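Local coordinates for protein FACT-Spt16 (Cicer arietinum, PDB 5CE6) that forms part of the FACT histone chaperone complex and, through its N-terminal domain, probably binds histones H3-H4, at residues G274-L279 and N286-Y291; T223-V228 and S238-E243; N412-N417 and N422-L427. All coordinates share one frame; numbering follows the deposited sequence.

Contact 1 (G274-L279 and N286-Y291); sequences GGKFDL and NDEALY. With NA (sodium ion), chain E.
Gly-274 and Tyr-291 make the closest direct contact here, the glycine CA lying 3.6 Å from Tyr-291 CB. This is a van der Waals touch, and with CG anti to the backbone N (chi1 -172°) the ring sets off beside its own carbonyl carbon, leaving Gly-274 CA oblique to it. Gly-274 has a positive phi, and a CB at this position would collide with the sodium ion.

No direct hydrogen bond joins the two segments; water and metal do the bridging. Water 1 accepts from Gly-274 N at 2.9 Å and donates to Tyr-291 O at 2.8 Å, lying in the plane of the tyrosine ring at its edge. Sodium is held by Ala-289 O at 2.7 Å and by waters 2 and 3. Water 2 also donates to Gly-274 O over 3.0 Å, so the ion reaches 274-279 through its hydration shell, while 286-291 supplies a carbonyl directly.

Polar side chains form the outer side. Lys-276 is extended, and its NZ stands 4.7 Å from Glu-288 OE2, too far for a salt bridge, so any attraction between the charges is probably weak; its CD passes near Asn-286 ND2. Glu-288 N gives a bond of 3.0 Å to Asn-286 OD1, closing an Asx turn with the donor 59° out of the carbonyl plane. The same oxygen is bonded by His-237 ND1.

Both segments belong to the long loop between strands 270-273 and 296-306. The side chain of Tyr-291 lies about 4 Å from the potassium ion bound by Ala-295, Ser-420 and Asn-422. The loop touches helix 237-249 through Leu-290, and strands 296-306 and 424-435 through Phe-277 and Leu-279.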
# COMPACT_ATOMS: atom_id res chain seq x y z
N GLY A 274 21.55 -3.29 15.12
CA GLY A 274 21.93 -3.89 16.39
C GLY A 274 21.27 -5.21 16.71
O GLY A 274 20.95 -5.51 17.88
N GLY A 275 21.06 -6.03 15.68
CA GLY A 275 20.60 -7.39 15.90
C GLY A 275 19.10 -7.51 16.10
O GLY A 275 18.60 -8.61 16.30
N LYS A 276 18.38 -6.39 16.04
CA LYS A 276 16.93 -6.42 16.24
C LYS A 276 16.22 -5.97 14.96
O LYS A 276 16.01 -4.78 14.73
CB LYS A 276 16.52 -5.57 17.45
CG LYS A 276 17.12 -6.08 18.76
CD LYS A 276 16.56 -5.36 20.00
CE LYS A 276 17.18 -5.92 21.29
NZ LYS A 276 16.80 -5.11 22.48
N PHE A 277 15.88 -6.95 14.13
CA PHE A 277 15.29 -6.66 12.83
C PHE A 277 13.91 -7.30 12.73
O PHE A 277 13.60 -8.26 13.45
CB PHE A 277 16.21 -7.17 11.72
CG PHE A 277 17.58 -6.58 11.77
CD1 PHE A 277 17.80 -5.29 11.29
CD2 PHE A 277 18.64 -7.30 12.31
CE1 PHE A 277 19.08 -4.73 11.35
CE2 PHE A 277 19.92 -6.74 12.37
CZ PHE A 277 20.13 -5.46 11.90
N ASP A 278 13.08 -6.76 11.85
CA ASP A 278 11.72 -7.25 11.68
C ASP A 278 11.32 -6.78 10.31
O ASP A 278 11.14 -5.58 10.09
CB ASP A 278 10.82 -6.65 12.75
CG ASP A 278 9.39 -7.18 12.70
OD1 ASP A 278 9.02 -7.88 11.73
OD2 ASP A 278 8.63 -6.87 13.63
N LEU A 279 11.23 -7.70 9.36
CA LEU A 279 10.94 -7.31 7.99
C LEU A 279 9.46 -7.24 7.67
O LEU A 279 9.09 -6.98 6.53
CB LEU A 279 11.65 -8.22 7.00
CG LEU A 279 13.16 -8.34 7.18
CD1 LEU A 279 13.78 -9.10 6.01
CD2 LEU A 279 13.78 -6.96 7.31
N ASN A 286 12.25 1.21 17.21
CA ASN A 286 12.28 1.16 18.68
C ASN A 286 13.06 2.32 19.31
O ASN A 286 13.47 3.24 18.59
CB ASN A 286 12.79 -0.21 19.16
CG ASN A 286 14.24 -0.47 18.81
OD1 ASN A 286 15.03 0.45 18.61
ND2 ASN A 286 14.60 -1.75 18.73
N ASP A 287 13.23 2.28 20.63
CA ASP A 287 13.95 3.34 21.36
C ASP A 287 15.39 2.97 21.67
O ASP A 287 16.02 3.57 22.54
CB ASP A 287 13.25 3.67 22.68
CG ASP A 287 11.93 4.38 22.51
OD1 ASP A 287 11.65 4.92 21.42
OD2 ASP A 287 11.18 4.42 23.50
N GLU A 288 15.92 1.97 20.98
CA GLU A 288 17.32 1.60 21.14
C GLU A 288 18.21 2.50 20.28
O GLU A 288 17.75 3.07 19.29
CB GLU A 288 17.54 0.13 20.76
CG GLU A 288 16.85 -0.84 21.69
CD GLU A 288 17.41 -0.76 23.09
OE1 GLU A 288 18.65 -0.76 23.25
OE2 GLU A 288 16.61 -0.69 24.05
N ALA A 289 19.47 2.64 20.68
CA ALA A 289 20.41 3.47 19.95
C ALA A 289 20.82 2.79 18.65
O ALA A 289 20.93 1.56 18.59
CB ALA A 289 21.63 3.75 20.80
N LEU A 290 21.04 3.58 17.60
CA LEU A 290 21.58 3.07 16.35
C LEU A 290 22.93 2.41 16.63
O LEU A 290 23.75 2.95 17.37
CB LEU A 290 21.77 4.22 15.35
CG LEU A 290 22.24 3.83 13.96
CD1 LEU A 290 21.08 3.22 13.19
CD2 LEU A 290 22.81 5.03 13.21
N TYR A 291 23.14 1.23 16.06
CA TYR A 291 24.36 0.46 16.32
C TYR A 291 25.18 0.38 15.06
O TYR A 291 24.67 -0.00 14.00
CB TYR A 291 24.02 -0.94 16.82
CG TYR A 291 25.24 -1.72 17.30
CD1 TYR A 291 25.69 -1.58 18.60
CD2 TYR A 291 25.92 -2.57 16.44
CE1 TYR A 291 26.79 -2.28 19.05
CE2 TYR A 291 27.03 -3.27 16.87
CZ TYR A 291 27.45 -3.12 18.18
OH TYR A 291 28.56 -3.82 18.63
NA NA E . 20.73 -1.06 17.93
O HOH W 1 23.77 -2.54 13.45
O HOH W 2 19.82 -3.19 19.43
O HOH W 3 22.04 -0.45 20.35

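Contact 2 (T223-V228 and S238-E243); sequences TKLENV and STLMEE
Leu-240 is the first residue of 238-243 to engage helix segment 223-228, and it carries the direct contact through both of its methyls. Its CG sits beside the backbone N (chi1 -72°), which brings the branched end nearer the other helix than its CB direction alone would. CD2 meets Lys-224 CG at 3.7 Å, touching the aliphatic stem of the lysine well short of its amine. CD1 reaches Leu-225 CD2 at 4.2 Å, a looser apolar contact, and in both pairs the side chains cross at a slant. The nearest CA atoms, of Lys-224 and Leu-240, are 8.5 Å apart, so the helices meet through side chains, and Ile-235 of the connecting loop packs against both of these residues.

One turn on, Glu-243 approaches by way of water 4, which donates to Glu-243 OE1 at 2.9 Å and accepts a weak bond of 3.3 Å from Lys-224 NZ. A bend at the second torsion of Lys-224 (chi2 67°) turns its chain past the leucine toward this water. The other carboxylate oxygen, OE2, makes a salt bridge to Lys-246 in the same helix.

Helices 200-230 and 237-249, two consecutive helices joined by a short loop, thus meet with a greasy inner side and a hydrated charged rim. Lys-224 serves both, its methylenes against the leucine and its amine at the water; attraction between amine and carboxylate, 5.4 Å apart from NZ to OE1, is probably modest.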
# COMPACT_ATOMS: atom_id res chain seq x y z
N THR A 223 22.76 10.99 4.47
CA THR A 223 23.56 12.05 5.08
C THR A 223 23.51 12.01 6.60
O THR A 223 24.53 12.20 7.27
CB THR A 223 23.08 13.43 4.60
OG1 THR A 223 23.19 13.50 3.18
CG2 THR A 223 23.91 14.55 5.23
N LYS A 224 22.32 11.78 7.15
CA LYS A 224 22.15 11.74 8.60
C LYS A 224 22.92 10.56 9.19
O LYS A 224 23.66 10.72 10.17
CB LYS A 224 20.66 11.63 8.95
CG LYS A 224 20.37 11.53 10.44
CD LYS A 224 20.74 12.81 11.17
CE LYS A 224 20.04 12.90 12.51
NZ LYS A 224 20.36 14.17 13.23
N LEU A 225 22.76 9.39 8.59
CA LEU A 225 23.47 8.20 9.07
C LEU A 225 24.97 8.39 8.99
O LEU A 225 25.69 8.09 9.95
CB LEU A 225 23.04 6.95 8.29
CG LEU A 225 21.58 6.52 8.46
CD1 LEU A 225 21.27 5.31 7.58
CD2 LEU A 225 21.26 6.21 9.92
N GLU A 226 25.46 8.91 7.86
CA GLU A 226 26.89 9.18 7.70
C GLU A 226 27.43 10.13 8.78
O GLU A 226 28.50 9.89 9.33
CB GLU A 226 27.20 9.74 6.31
CG GLU A 226 26.98 8.72 5.19
CD GLU A 226 27.26 9.28 3.81
OE1 GLU A 226 27.51 10.50 3.69
OE2 GLU A 226 27.22 8.49 2.85
N ASN A 227 26.69 11.19 9.07
CA ASN A 227 27.09 12.16 10.09
C ASN A 227 27.11 11.53 11.48
O ASN A 227 28.04 11.75 12.27
CB ASN A 227 26.15 13.37 10.09
CG ASN A 227 26.36 14.28 8.89
OD1 ASN A 227 27.19 14.01 8.02
ND2 ASN A 227 25.59 15.36 8.83
N VAL A 228 26.08 10.74 11.78
CA VAL A 228 25.96 10.07 13.08
C VAL A 228 27.10 9.08 13.32
O VAL A 228 27.69 9.05 14.40
CB VAL A 228 24.59 9.36 13.22
CG1 VAL A 228 24.64 8.30 14.33
CG2 VAL A 228 23.49 10.38 13.50
N SER A 238 13.88 5.64 17.07
CA SER A 238 12.65 6.43 17.05
C SER A 238 12.88 7.92 16.76
O SER A 238 11.97 8.62 16.31
CB SER A 238 11.89 6.27 18.37
OG SER A 238 12.76 6.48 19.47
N THR A 239 14.08 8.41 17.05
CA THR A 239 14.43 9.80 16.73
C THR A 239 14.70 9.91 15.24
O THR A 239 14.24 10.85 14.59
CB THR A 239 15.67 10.25 17.52
OG1 THR A 239 15.35 10.30 18.92
CG2 THR A 239 16.11 11.63 17.06
N LEU A 240 15.44 8.96 14.70
CA LEU A 240 15.60 8.89 13.25
C LEU A 240 14.24 8.85 12.56
O LEU A 240 14.03 9.49 11.53
CB LEU A 240 16.45 7.68 12.83
CG LEU A 240 17.92 7.85 13.19
CD1 LEU A 240 18.66 6.53 13.15
CD2 LEU A 240 18.57 8.86 12.24
N MET A 241 13.32 8.09 13.14
CA MET A 241 11.98 7.97 12.59
C MET A 241 11.27 9.32 12.59
O MET A 241 10.71 9.75 11.57
CB MET A 241 11.18 6.94 13.40
CG MET A 241 9.73 6.78 12.98
SD MET A 241 8.81 5.84 14.22
CE MET A 241 8.55 7.11 15.45
N GLU A 242 11.31 10.01 13.73
CA GLU A 242 10.61 11.29 13.84
C GLU A 242 11.22 12.34 12.91
O GLU A 242 10.50 13.10 12.25
CB GLU A 242 10.60 11.77 15.30
N GLU A 243 12.55 12.37 12.85
CA GLU A 243 13.25 13.36 12.03
C GLU A 243 12.98 13.14 10.55
O GLU A 243 12.87 14.10 9.78
CB GLU A 243 14.76 13.30 12.30
CG GLU A 243 15.16 13.73 13.69
CD GLU A 243 14.89 15.19 13.94
OE1 GLU A 243 15.34 16.03 13.12
OE2 GLU A 243 14.23 15.51 14.95
O HOH W 4 17.94 15.89 11.78

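Contact 3 (N412-N417 and N422-L427); sequences NLHCEN and NKVFSL
Leu-413 and Phe-425 form an antiparallel hydrogen-bonded pair, Phe-425 N giving a 2.9 Å bond to Leu-413 O and Leu-413 N a weak one back, while His-414 faces Val-424 as a non-hydrogen-bonded pair and Cys-415 N bonds to Lys-423 O. The Phe-425 CG lies between its backbone N and carbonyl carbon (chi1 70°), which swings the ring across to the partner strand. One face takes Leu-413 CB in a CH-pi contact, 3.9 Å from the centroid, and the edge meets Cys-415 N. This is the end of the hairpin of strands 403-414 and 424-435 in the M24-type domain; at its turn Asn-422 binds the potassium ion together with Ala-295 and Ser-420. An alanine at Phe-425 is likely to leave a gap beneath Leu-413 and Cys-415, and to take away the surface that Gln-325 of helix 323-342 rests on. On the other side of the sheet Val-424 CG2 sits over one face of the His-414 imidazole, 4.1 Å from its centroid, and Val-424 CG1 touches Asn-412 OD1 at 3.5 Å. Asn-412 N donates almost straight to Ser-426 OG (3.2 Å, 170°), and water 5 joins that hydroxyl to Asn-412 OD1.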
# COMPACT_ATOMS: atom_id res chain seq x y z
N ASN A 412 16.97 -13.30 9.38
CA ASN A 412 17.69 -14.13 10.35
C ASN A 412 18.86 -14.94 9.78
O ASN A 412 19.03 -16.12 10.09
CB ASN A 412 16.73 -15.03 11.14
CG ASN A 412 15.68 -14.24 11.88
OD1 ASN A 412 15.93 -13.14 12.37
ND2 ASN A 412 14.47 -14.80 11.97
N LEU A 413 19.66 -14.29 8.94
CA LEU A 413 20.95 -14.85 8.59
C LEU A 413 21.85 -14.80 9.82
O LEU A 413 21.60 -14.04 10.75
CB LEU A 413 21.58 -14.06 7.45
CG LEU A 413 20.84 -14.11 6.12
CD1 LEU A 413 21.46 -13.11 5.17
CD2 LEU A 413 20.92 -15.51 5.54
N HIS A 414 22.89 -15.62 9.84
CA HIS A 414 23.86 -15.57 10.92
C HIS A 414 25.18 -14.98 10.42
O HIS A 414 25.72 -15.44 9.41
CB HIS A 414 24.08 -16.97 11.50
CG HIS A 414 22.91 -17.48 12.29
ND1 HIS A 414 23.01 -17.86 13.61
CD2 HIS A 414 21.61 -17.64 11.95
CE1 HIS A 414 21.83 -18.25 14.04
NE2 HIS A 414 20.96 -18.12 13.06
N CYS A 415 25.67 -13.96 11.12
CA CYS A 415 26.92 -13.32 10.73
C CYS A 415 28.10 -14.19 11.13
O CYS A 415 27.95 -15.21 11.82
CB CYS A 415 27.05 -11.92 11.33
SG CYS A 415 27.40 -11.86 13.10
N GLU A 416 29.29 -13.79 10.69
CA GLU A 416 30.47 -14.59 10.93
C GLU A 416 30.84 -14.69 12.41
O GLU A 416 30.92 -15.79 12.96
CB GLU A 416 31.65 -14.05 10.12
CG GLU A 416 32.91 -14.86 10.30
CD GLU A 416 33.86 -14.69 9.13
OE1 GLU A 416 35.03 -14.36 9.39
OE2 GLU A 416 33.42 -14.88 7.98
N ASN A 417 31.07 -13.55 13.05
CA ASN A 417 31.42 -13.57 14.46
C ASN A 417 30.16 -13.57 15.31
O ASN A 417 29.49 -12.55 15.43
CB ASN A 417 32.29 -12.37 14.84
CG ASN A 417 32.60 -12.32 16.33
OD1 ASN A 417 32.71 -13.35 17.00
ND2 ASN A 417 32.73 -11.11 16.87
N ASN A 422 25.15 -8.30 15.93
CA ASN A 422 24.36 -8.74 14.78
C ASN A 422 24.56 -10.21 14.45
O ASN A 422 24.47 -10.61 13.28
CB ASN A 422 24.70 -7.88 13.55
CG ASN A 422 24.12 -6.47 13.63
OD1 ASN A 422 22.95 -6.25 13.34
ND2 ASN A 422 24.94 -5.50 14.05
N LYS A 423 24.84 -11.01 15.49
CA LYS A 423 24.93 -12.47 15.40
C LYS A 423 23.86 -13.04 14.50
O LYS A 423 24.12 -13.86 13.62
CB LYS A 423 24.80 -13.08 16.80
CG LYS A 423 24.44 -14.57 16.81
CD LYS A 423 24.34 -15.12 18.22
CE LYS A 423 23.83 -16.56 18.22
NZ LYS A 423 24.00 -17.20 19.56
N VAL A 424 22.64 -12.55 14.70
CA VAL A 424 21.56 -12.81 13.77
C VAL A 424 21.20 -11.46 13.17
O VAL A 424 20.98 -10.49 13.90
CB VAL A 424 20.35 -13.41 14.51
CG1 VAL A 424 19.21 -13.65 13.55
CG2 VAL A 424 20.75 -14.71 15.20
N PHE A 425 21.17 -11.37 11.84
CA PHE A 425 20.86 -10.11 11.17
C PHE A 425 19.90 -10.33 10.01
O PHE A 425 19.67 -11.46 9.59
CB PHE A 425 22.14 -9.42 10.67
CG PHE A 425 22.79 -10.12 9.52
CD1 PHE A 425 23.63 -11.21 9.73
CD2 PHE A 425 22.58 -9.69 8.21
CE1 PHE A 425 24.24 -11.86 8.66
CE2 PHE A 425 23.18 -10.32 7.14
CZ PHE A 425 24.02 -11.41 7.36
N SER A 426 19.35 -9.23 9.51
CA SER A 426 18.49 -9.30 8.33
C SER A 426 18.94 -8.23 7.34
O SER A 426 19.71 -7.33 7.69
CB SER A 426 17.02 -9.11 8.72
OG SER A 426 16.61 -10.14 9.63
N LEU A 427 18.47 -8.34 6.10
CA LEU A 427 18.75 -7.36 5.05
C LEU A 427 17.48 -7.10 4.28
O LEU A 427 16.66 -8.01 4.14
CB LEU A 427 19.80 -7.89 4.06
CG LEU A 427 21.14 -8.35 4.64
CD1 LEU A 427 21.93 -9.11 3.57
CD2 LEU A 427 21.95 -7.21 5.17
O HOH W 5 17.48 -10.95 12.11
O HOH W 6 26.23 -15.73 14.00

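Contact 1 lies at the surface, whereas contacts 2 and 3 are buried, though each has a polar rim. Contact 2 pairs two helices, contact 3 two strands of one hairpin, and contact 1 two parts of a single loop running between them. The chemistry follows: apolar methyls with one water bridge for the helices, backbone hydrogen bonds and ring faces for the strands, a sodium ion and waters for the loop. Contact 1 touches both others, with Asp-287 OD1 2.7 Å from Ser-238 OG and Leu-290 packed on Leu-225 on one side, and Phe-277 against Asn-422 and Ser-426 on the other. Contacts 2 and 3 do not meet, their nearest atoms about 13 Å apart.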